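PDB 4CVU: beta-mannosidase from Trichoderma harzianum, which probably hydrolyses terminal beta-D-mannose residues from the non-reducing ends of mannosides, as other family 2 glycoside hydrolases of this specificity do. Local coordinates for residues L79-I82 with A83-W87; F53-A57 with H58-H62; V933-L936 with W937-T940. All blocks are in the same frame, centred on the assembly; numbering follows the deposited sequence.

Interaction 1 of 3, residues L79-I82 with A83-W87; sequences LRWI and AAQNW. With NAG (2-acetamido-2-deoxy-beta-D-glucopyranose), chain C.
Q85 folds back over the helical turn that precedes it and grips the carbonyl of W81. Its CB is still 4.3 Å from W81 O. CG sits between the backbone N and the carbonyl carbon (chi1 73°), which turns the chain inward and brings CG to 3.7 Å from W81 O. Beyond CG the chain is extended; CD lies 3.8 Å from W81 O, and the two ends of the amide bond to different partners. NE2 donates to W81 O at 3.0 Å in a nearly straight bond (176°), with the acceptor lying in the amide plane. The same nitrogen stands at the edge of the W81 indole, 3.8 Å from CE3, the ring and amide planes being 65° apart. OE1 accepts from the backbone N of E43 and from N42 ND2. A glutamine suits this place because one flat group supplies both donor and acceptor, and bonds at both ends fix its rotation.

The next carbonyl, that of I82, takes two donors from opposite faces of its plane: Q85 N at 3.3 Å and W87 NE1 at 3.1 Å. The second comes from the rim of an indole, with I82 O in the ring plane. Apolar contact accompanies the bond, since I82 CG2 lies 4.2 Å from W87 CE2. A84 N closes the turn on R80 O. The CB of N86 points away from the turn, and its ND2 is bonded to C1 of an N-linked glycan. The arrangement is that of a short helical turn unwinding into strand 87-91 of the galactose-binding-like beta domain of family 2 glycosidases.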
loop_
_atom_site.group_PDB
_atom_site.type_symbol
_atom_site.label_atom_id
_atom_site.label_comp_id
_atom_site.label_asym_id
_atom_site.label_seq_id
_atom_site.Cartn_x
_atom_site.Cartn_y
_atom_site.Cartn_z
ATOM N N LEU A 79 15.295 -3.399 -4.186
ATOM C CA LEU A 79 15.747 -4.739 -3.768
ATOM C C LEU A 79 17.032 -5.256 -4.450
ATOM O O LEU A 79 17.422 -6.402 -4.243
ATOM C CB LEU A 79 14.624 -5.760 -3.966
ATOM C CG LEU A 79 13.362 -5.478 -3.155
ATOM C CD1 LEU A 79 12.396 -6.601 -3.398
ATOM C CD2 LEU A 79 13.633 -5.373 -1.661
ATOM N N ARG A 80 17.703 -4.406 -5.224
ATOM C CA ARG A 80 18.848 -4.852 -5.992
ATOM C C ARG A 80 20.047 -5.294 -5.129
ATOM O O ARG A 80 20.866 -6.097 -5.572
ATOM C CB ARG A 80 19.263 -3.783 -7.002
ATOM C CG ARG A 80 18.338 -3.725 -8.187
ATOM C CD ARG A 80 18.806 -2.678 -9.179
ATOM N NE ARG A 80 18.011 -2.729 -10.421
ATOM C CZ ARG A 80 17.975 -1.730 -11.298
ATOM N NH1 ARG A 80 18.725 -0.643 -11.085
ATOM N NH2 ARG A 80 17.220 -1.805 -12.410
ATOM N N TRP A 81 20.101 -4.851 -3.875
ATOM C CA TRP A 81 21.101 -5.368 -2.950
ATOM C C TRP A 81 21.050 -6.878 -2.768
ATOM O O TRP A 81 21.999 -7.482 -2.254
ATOM C CB TRP A 81 20.968 -4.712 -1.581
ATOM C CG TRP A 81 19.633 -4.887 -0.890
ATOM C CD1 TRP A 81 18.533 -4.105 -1.032
ATOM C CD2 TRP A 81 19.315 -5.846 0.113
ATOM N NE1 TRP A 81 17.519 -4.539 -0.194
ATOM C CE2 TRP A 81 17.981 -5.630 0.498
ATOM C CE3 TRP A 81 20.009 -6.896 0.687
ATOM C CZ2 TRP A 81 17.341 -6.422 1.464
ATOM C CZ3 TRP A 81 19.378 -7.683 1.644
ATOM C CH2 TRP A 81 18.071 -7.438 2.024
ATOM N N ILE A 82 19.930 -7.495 -3.130
ATOM C CA ILE A 82 19.779 -8.925 -2.991
ATOM C C ILE A 82 20.461 -9.628 -4.144
ATOM O O ILE A 82 21.327 -10.479 -3.922
ATOM C CB ILE A 82 18.282 -9.329 -2.884
ATOM C CG1 ILE A 82 17.723 -8.856 -1.533
ATOM C CG2 ILE A 82 18.121 -10.826 -3.007
ATOM C CD1 ILE A 82 16.204 -8.882 -1.421
ATOM N N ALA A 83 20.116 -9.271 -5.381
ATOM C CA ALA A 83 20.751 -9.906 -6.543
ATOM C C ALA A 83 22.277 -9.674 -6.566
ATOM O O ALA A 83 23.004 -10.449 -7.160
ATOM C CB ALA A 83 20.146 -9.359 -7.826
ATOM N N ALA A 84 22.731 -8.571 -5.999
ATOM C CA ALA A 84 24.130 -8.216 -6.027
ATOM C C ALA A 84 25.063 -9.054 -5.122
ATOM O O ALA A 84 26.269 -8.876 -5.176
ATOM C CB ALA A 84 24.303 -6.734 -5.779
ATOM N N GLN A 85 24.522 -9.923 -4.272
ATOM C CA GLN A 85 25.335 -10.748 -3.371
ATOM C C GLN A 85 25.002 -12.247 -3.337
ATOM O O GLN A 85 23.994 -12.668 -3.842
ATOM C CB GLN A 85 25.296 -10.195 -1.968
ATOM C CG GLN A 85 23.988 -10.420 -1.274
ATOM C CD GLN A 85 23.960 -9.786 0.094
ATOM O OE1 GLN A 85 24.524 -10.314 1.000
ATOM N NE2 GLN A 85 23.293 -8.660 0.230
ATOM N N ASN A 86 25.884 -13.045 -2.750
ATOM C CA ASN A 86 25.658 -14.479 -2.520
ATOM C C ASN A 86 24.662 -14.816 -1.422
ATOM O O ASN A 86 24.582 -14.141 -0.442
ATOM C CB ASN A 86 26.948 -15.226 -2.172
ATOM C CG ASN A 86 27.899 -15.397 -3.351
ATOM O OD1 ASN A 86 28.037 -14.531 -4.163
ATOM N ND2 ASN A 86 28.558 -16.531 -3.414
ATOM N N TRP A 87 23.924 -15.887 -1.598
ATOM C CA TRP A 87 23.040 -16.420 -0.566
ATOM C C TRP A 87 23.327 -17.889 -0.386
ATOM O O TRP A 87 23.381 -18.628 -1.335
ATOM C CB TRP A 87 21.547 -16.201 -0.945
ATOM C CG TRP A 87 21.258 -14.760 -0.969
ATOM C CD1 TRP A 87 21.431 -13.918 -2.036
ATOM C CD2 TRP A 87 20.881 -13.948 0.140
ATOM N NE1 TRP A 87 21.147 -12.634 -1.663
ATOM C CE2 TRP A 87 20.809 -12.620 -0.328
ATOM C CE3 TRP A 87 20.582 -14.216 1.483
ATOM C CZ2 TRP A 87 20.437 -11.544 0.497
ATOM C CZ3 TRP A 87 20.194 -13.167 2.301
ATOM C CH2 TRP A 87 20.122 -11.838 1.803
HETATM C C1 NAG C . 29.490 -16.867 -4.410
HETATM C C2 NAG C . 30.799 -17.291 -3.695
HETATM C C3 NAG C . 31.807 -17.822 -4.703
HETATM C C4 NAG C . 31.196 -18.865 -5.637
HETATM C C5 NAG C . 29.830 -18.396 -6.202
HETATM C C6 NAG C . 29.108 -19.509 -6.995
HETATM C C7 NAG C . 31.270 -16.086 -1.644
HETATM C C8 NAG C . 31.891 -14.911 -0.949
HETATM N N2 NAG C . 31.389 -16.173 -2.966
HETATM O O3 NAG C . 32.898 -18.379 -3.985
HETATM O O4 NAG C . 32.103 -19.074 -6.710
HETATM O O5 NAG C . 28.977 -17.949 -5.163
HETATM O O6 NAG C . 28.613 -20.531 -6.146
HETATM O O7 NAG C . 30.675 -16.915 -0.991
HETATM O O HOH W 1 17.297 -8.385 -6.264
#

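Interaction 2 of 3, residues F53-A57 with H58-H62; sequences FPSQA and HLDLH. With CD (cadmium ion), chain M.
S55, one residue ahead of the N-cap, reaches past the first turn of helix 57-63 and meets the carboxylate of D60 from above its plane. The contact forms the N-terminus of this helix, with Q56 as N-cap, in the galactose-binding-like domain of the family 2 enzyme. S55 OG donates to D60 OD1 at 2.8 Å, 49° out of the carboxylate plane. With OG anti to the backbone N (chi1 -163°), the serine hydroxyl, one bond from CB, reaches the acid directly while CB itself lies 3.5 Å from D60 OD2. That second oxygen is held by Y89 OH and, weakly, by K52 N, so the buried carboxylate has partners on both oxygens; the nearby helix start would probably also favour its negative charge.

The backbone of this turn is conventional. Q56 O accepts from D60 N at 3.3 Å and, weakly, from L59 N at 2.9 Å. One residue on, L61 N bonds to A57 O at 2.9 Å with a nearly straight N-H (171°), and L61 CG packs against that same oxygen. The small methyl of A57 lets the helix lie close to W87 of strand 87-91.

H62, at the other end of the segment, has CG anti to its backbone N, which sends the imidazole away from S55 and D60. Its ND1 is bonded to I67 O, and this orients the ring toward a cadmium ion. E613 OE2 of the second subunit is among the other ligands, with three waters, and H62 NE2 meets the metal at 2.3 Å.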
loop_
_atom_site.group_PDB
_atom_site.type_symbol
_atom_site.label_atom_id
_atom_site.label_comp_id
_atom_site.label_asym_id
_atom_site.label_seq_id
_atom_site.Cartn_x
_atom_site.Cartn_y
_atom_site.Cartn_z
ATOM N N PHE A 53 12.983 -25.302 1.221
ATOM C CA PHE A 53 13.463 -26.042 0.042
ATOM C C PHE A 53 12.248 -26.780 -0.493
ATOM O O PHE A 53 11.642 -27.595 0.227
ATOM C CB PHE A 53 14.572 -27.015 0.466
ATOM C CG PHE A 53 15.408 -27.556 -0.664
ATOM C CD1 PHE A 53 14.831 -28.259 -1.723
ATOM C CD2 PHE A 53 16.805 -27.452 -0.623
ATOM C CE1 PHE A 53 15.619 -28.788 -2.744
ATOM C CE2 PHE A 53 17.593 -27.966 -1.633
ATOM C CZ PHE A 53 16.997 -28.641 -2.701
ATOM N N PRO A 54 11.853 -26.501 -1.729
ATOM C CA PRO A 54 12.380 -25.518 -2.691
ATOM C C PRO A 54 12.008 -24.047 -2.356
ATOM O O PRO A 54 10.944 -23.786 -1.829
ATOM C CB PRO A 54 11.705 -25.915 -4.005
ATOM C CG PRO A 54 11.005 -27.217 -3.776
ATOM C CD PRO A 54 10.775 -27.333 -2.302
ATOM N N SER A 55 12.906 -23.120 -2.665
ATOM C CA SER A 55 12.651 -21.693 -2.568
ATOM C C SER A 55 13.695 -20.863 -3.318
ATOM O O SER A 55 14.587 -21.394 -3.933
ATOM C CB SER A 55 12.667 -21.261 -1.109
ATOM O OG SER A 55 12.062 -19.992 -0.955
ATOM N N GLN A 56 13.564 -19.543 -3.217
ATOM C CA GLN A 56 14.605 -18.615 -3.588
ATOM C C GLN A 56 14.725 -17.557 -2.500
ATOM O O GLN A 56 13.785 -17.306 -1.778
ATOM C CB GLN A 56 14.277 -17.958 -4.922
ATOM C CG GLN A 56 14.349 -18.887 -6.121
ATOM C CD GLN A 56 13.479 -18.419 -7.296
ATOM O OE1 GLN A 56 12.429 -17.826 -7.084
ATOM N NE2 GLN A 56 13.927 -18.672 -8.542
ATOM N N ALA A 57 15.881 -16.921 -2.397
ATOM C CA ALA A 57 16.196 -16.046 -1.282
ATOM C C ALA A 57 15.218 -14.876 -1.072
ATOM O O ALA A 57 14.859 -14.588 0.071
ATOM C CB ALA A 57 17.638 -15.535 -1.407
ATOM N N HIS A 58 14.774 -14.226 -2.156
ATOM C CA HIS A 58 13.719 -13.183 -2.038
ATOM C C HIS A 58 12.518 -13.700 -1.250
ATOM O O HIS A 58 11.978 -12.992 -0.375
ATOM C CB HIS A 58 13.236 -12.701 -3.386
ATOM C CG HIS A 58 14.274 -11.984 -4.162
ATOM N ND1 HIS A 58 15.316 -12.636 -4.779
ATOM C CD2 HIS A 58 14.426 -10.670 -4.436
ATOM C CE1 HIS A 58 16.081 -11.743 -5.381
ATOM N NE2 HIS A 58 15.557 -10.544 -5.185
ATOM N N LEU A 59 12.102 -14.924 -1.528
ATOM C CA LEU A 59 10.901 -15.450 -0.875
ATOM C C LEU A 59 11.154 -15.725 0.621
ATOM O O LEU A 59 10.285 -15.475 1.433
ATOM C CB LEU A 59 10.337 -16.698 -1.585
ATOM C CG LEU A 59 10.048 -16.522 -3.090
ATOM C CD1 LEU A 59 9.613 -17.866 -3.668
ATOM C CD2 LEU A 59 9.038 -15.401 -3.359
ATOM N N ASP A 60 12.331 -16.225 0.974
ATOM C CA ASP A 60 12.611 -16.557 2.390
ATOM C C ASP A 60 12.853 -15.283 3.215
ATOM O O ASP A 60 12.439 -15.201 4.391
ATOM C CB ASP A 60 13.778 -17.537 2.495
ATOM C CG ASP A 60 13.464 -18.898 1.878
ATOM O OD1 ASP A 60 12.284 -19.258 1.744
ATOM O OD2 ASP A 60 14.408 -19.607 1.504
ATOM N N LEU A 61 13.496 -14.279 2.592
ATOM C CA LEU A 61 13.618 -12.929 3.144
ATOM C C LEU A 61 12.264 -12.229 3.383
ATOM O O LEU A 61 12.072 -11.595 4.416
ATOM C CB LEU A 61 14.472 -12.042 2.218
ATOM C CG LEU A 61 15.977 -12.375 2.147
ATOM C CD1 LEU A 61 16.643 -11.660 0.981
ATOM C CD2 LEU A 61 16.685 -12.058 3.442
ATOM N N HIS A 62 11.347 -12.326 2.425
ATOM C CA HIS A 62 10.011 -11.776 2.584
ATOM C C HIS A 62 9.270 -12.502 3.698
ATOM O O HIS A 62 8.671 -11.860 4.536
ATOM C CB HIS A 62 9.219 -11.864 1.302
ATOM C CG HIS A 62 7.815 -11.389 1.440
ATOM N ND1 HIS A 62 7.520 -10.121 1.851
ATOM C CD2 HIS A 62 6.625 -11.987 1.193
ATOM C CE1 HIS A 62 6.220 -9.943 1.854
ATOM N NE2 HIS A 62 5.662 -11.071 1.500
HETATM CD CD CD M . 3.438 -11.596 1.427
HETATM O O HOH W 2 3.470 -12.049 3.555
HETATM O O HOH W 3 3.377 -14.090 0.918
HETATM O O HOH W 4 3.280 -11.045 -0.686
#

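Interaction 3 of 3, residues V933-L936 with W937-T940; sequences VESL and WDLT
L936, D938 and W937 carry the turn that follows the last strand of the chain. D938 reaches back with its carboxylate: OD2 uses its anti lone pair to accept from S935 N at 3.0 Å (157°). The chi1 of -69° sets CG beside the backbone N of D938, which aims the acid at the strand end. A short side chain with a charged acceptor suits this return bond, and OD2 also accepts a hydrogen bond from a water 2.6 Å away, which lies as close to S935 OG.

The backbone continues as overlapping beta turns: D938 N donates to S935 O at 2.9 Å, and L939 N to L936 O at 3.0 Å. With S935 OG accepting weakly from W937 N at 3.4 Å, the serine adds an ST turn. These turns end strand 932-934 of the C-terminal Ig-fold domain.

L936, apolar and buried, packs on P657. The two leucine side chains cross, with L936 CD1 4.1 Å from L939 CD1, and both rest on L677 of helix 664-692. W937, with CG anti to its backbone N, swings its indole away from the leucines toward D861. T940 OG1 donates to W937 O at 2.9 Å, and sits over one face of that indole near the rim.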
loop_
_atom_site.group_PDB
_atom_site.type_symbol
_atom_site.label_atom_id
_atom_site.label_comp_id
_atom_site.label_asym_id
_atom_site.label_seq_id
_atom_site.Cartn_x
_atom_site.Cartn_y
_atom_site.Cartn_z
ATOM N N VAL A 933 -22.061 -2.582 -12.535
ATOM C CA VAL A 933 -22.171 -2.585 -14.019
ATOM C C VAL A 933 -22.010 -1.173 -14.566
ATOM O O VAL A 933 -22.356 -0.205 -13.911
ATOM C CB VAL A 933 -23.491 -3.257 -14.496
ATOM C CG1 VAL A 933 -24.733 -2.486 -14.072
ATOM C CG2 VAL A 933 -23.511 -3.442 -16.037
ATOM N N GLU A 934 -21.509 -1.031 -15.804
ATOM C CA GLU A 934 -21.313 0.287 -16.336
ATOM C C GLU A 934 -21.284 0.097 -17.817
ATOM O O GLU A 934 -21.364 -1.037 -18.271
ATOM C CB GLU A 934 -19.962 0.873 -15.896
ATOM C CG GLU A 934 -18.760 0.254 -16.614
ATOM C CD GLU A 934 -17.453 0.663 -15.979
ATOM O OE1 GLU A 934 -17.224 0.341 -14.757
ATOM O OE2 GLU A 934 -16.651 1.339 -16.677
ATOM N N SER A 935 -21.189 1.217 -18.531
ATOM C CA SER A 935 -21.075 1.202 -20.012
ATOM C C SER A 935 -20.201 2.338 -20.527
ATOM O O SER A 935 -19.706 3.187 -19.805
ATOM C CB SER A 935 -22.481 1.262 -20.636
ATOM O OG SER A 935 -23.096 2.568 -20.552
ATOM N N LEU A 936 -20.073 2.423 -21.838
ATOM C CA LEU A 936 -19.323 3.493 -22.411
ATOM C C LEU A 936 -19.760 4.848 -21.902
ATOM O O LEU A 936 -18.919 5.758 -21.699
ATOM C CB LEU A 936 -19.541 3.437 -23.934
ATOM C CG LEU A 936 -18.588 4.241 -24.781
ATOM C CD1 LEU A 936 -17.182 3.650 -24.826
ATOM C CD2 LEU A 936 -19.179 4.302 -26.194
ATOM N N TRP A 937 -21.075 5.025 -21.745
ATOM C CA TRP A 937 -21.636 6.286 -21.250
ATOM C C TRP A 937 -20.940 6.764 -19.994
ATOM O O TRP A 937 -20.711 7.952 -19.800
ATOM C CB TRP A 937 -23.152 6.112 -20.989
ATOM C CG TRP A 937 -23.766 7.177 -20.141
ATOM C CD1 TRP A 937 -24.064 7.101 -18.797
ATOM C CD2 TRP A 937 -24.121 8.488 -20.561
ATOM N NE1 TRP A 937 -24.580 8.279 -18.374
ATOM C CE2 TRP A 937 -24.627 9.157 -19.428
ATOM C CE3 TRP A 937 -24.052 9.165 -21.783
ATOM C CZ2 TRP A 937 -25.082 10.484 -19.472
ATOM C CZ3 TRP A 937 -24.498 10.490 -21.840
ATOM C CH2 TRP A 937 -25.015 11.140 -20.682
ATOM N N ASP A 938 -20.577 5.828 -19.131
ATOM C CA ASP A 938 -20.053 6.226 -17.823
ATOM C C ASP A 938 -18.626 6.801 -17.904
ATOM O O ASP A 938 -18.214 7.498 -16.999
ATOM C CB ASP A 938 -20.083 5.045 -16.868
ATOM C CG ASP A 938 -21.484 4.668 -16.501
ATOM O OD1 ASP A 938 -22.163 5.491 -15.869
ATOM O OD2 ASP A 938 -21.913 3.562 -16.867
ATOM N N LEU A 939 -17.910 6.557 -19.005
ATOM C CA LEU A 939 -16.592 7.177 -19.202
ATOM C C LEU A 939 -16.696 8.704 -19.336
ATOM O O LEU A 939 -15.734 9.402 -19.062
ATOM C CB LEU A 939 -15.888 6.622 -20.439
ATOM C CG LEU A 939 -15.547 5.121 -20.470
ATOM C CD1 LEU A 939 -14.777 4.800 -21.728
ATOM C CD2 LEU A 939 -14.721 4.736 -19.262
ATOM N N THR A 940 -17.875 9.191 -19.711
ATOM C CA THR A 940 -18.082 10.558 -20.174
ATOM C C THR A 940 -18.673 11.463 -19.074
ATOM O O THR A 940 -18.742 12.662 -19.261
ATOM C CB THR A 940 -18.998 10.561 -21.439
ATOM O OG1 THR A 940 -20.391 10.573 -21.073
ATOM C CG2 THR A 940 -18.748 9.304 -22.339
HETATM O O HOH W 5 -24.089 3.177 -18.192
#

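How the interactions relate
Along the chain the order is interaction 2, then interaction 1, and, after several hundred residues, interaction 3. The first two lie in the galactose-binding-like domain, their centres about 13 Å apart, and touch directly: I82 packs on H58 and L61, while W87 packs on L61. Helix 57-63, which follows strand 48-51, is thus fastened to the turn leading into strand 87-91, and both strands belong to the same six-stranded antiparallel sheet. Interaction 3 lies far off, its centre about 46 Å from that of interaction 1 and about 44 Å from that of interaction 2. It belongs to the Ig-fold domain at the C-terminal end, so the contacts sample distant parts of this multidomain enzyme.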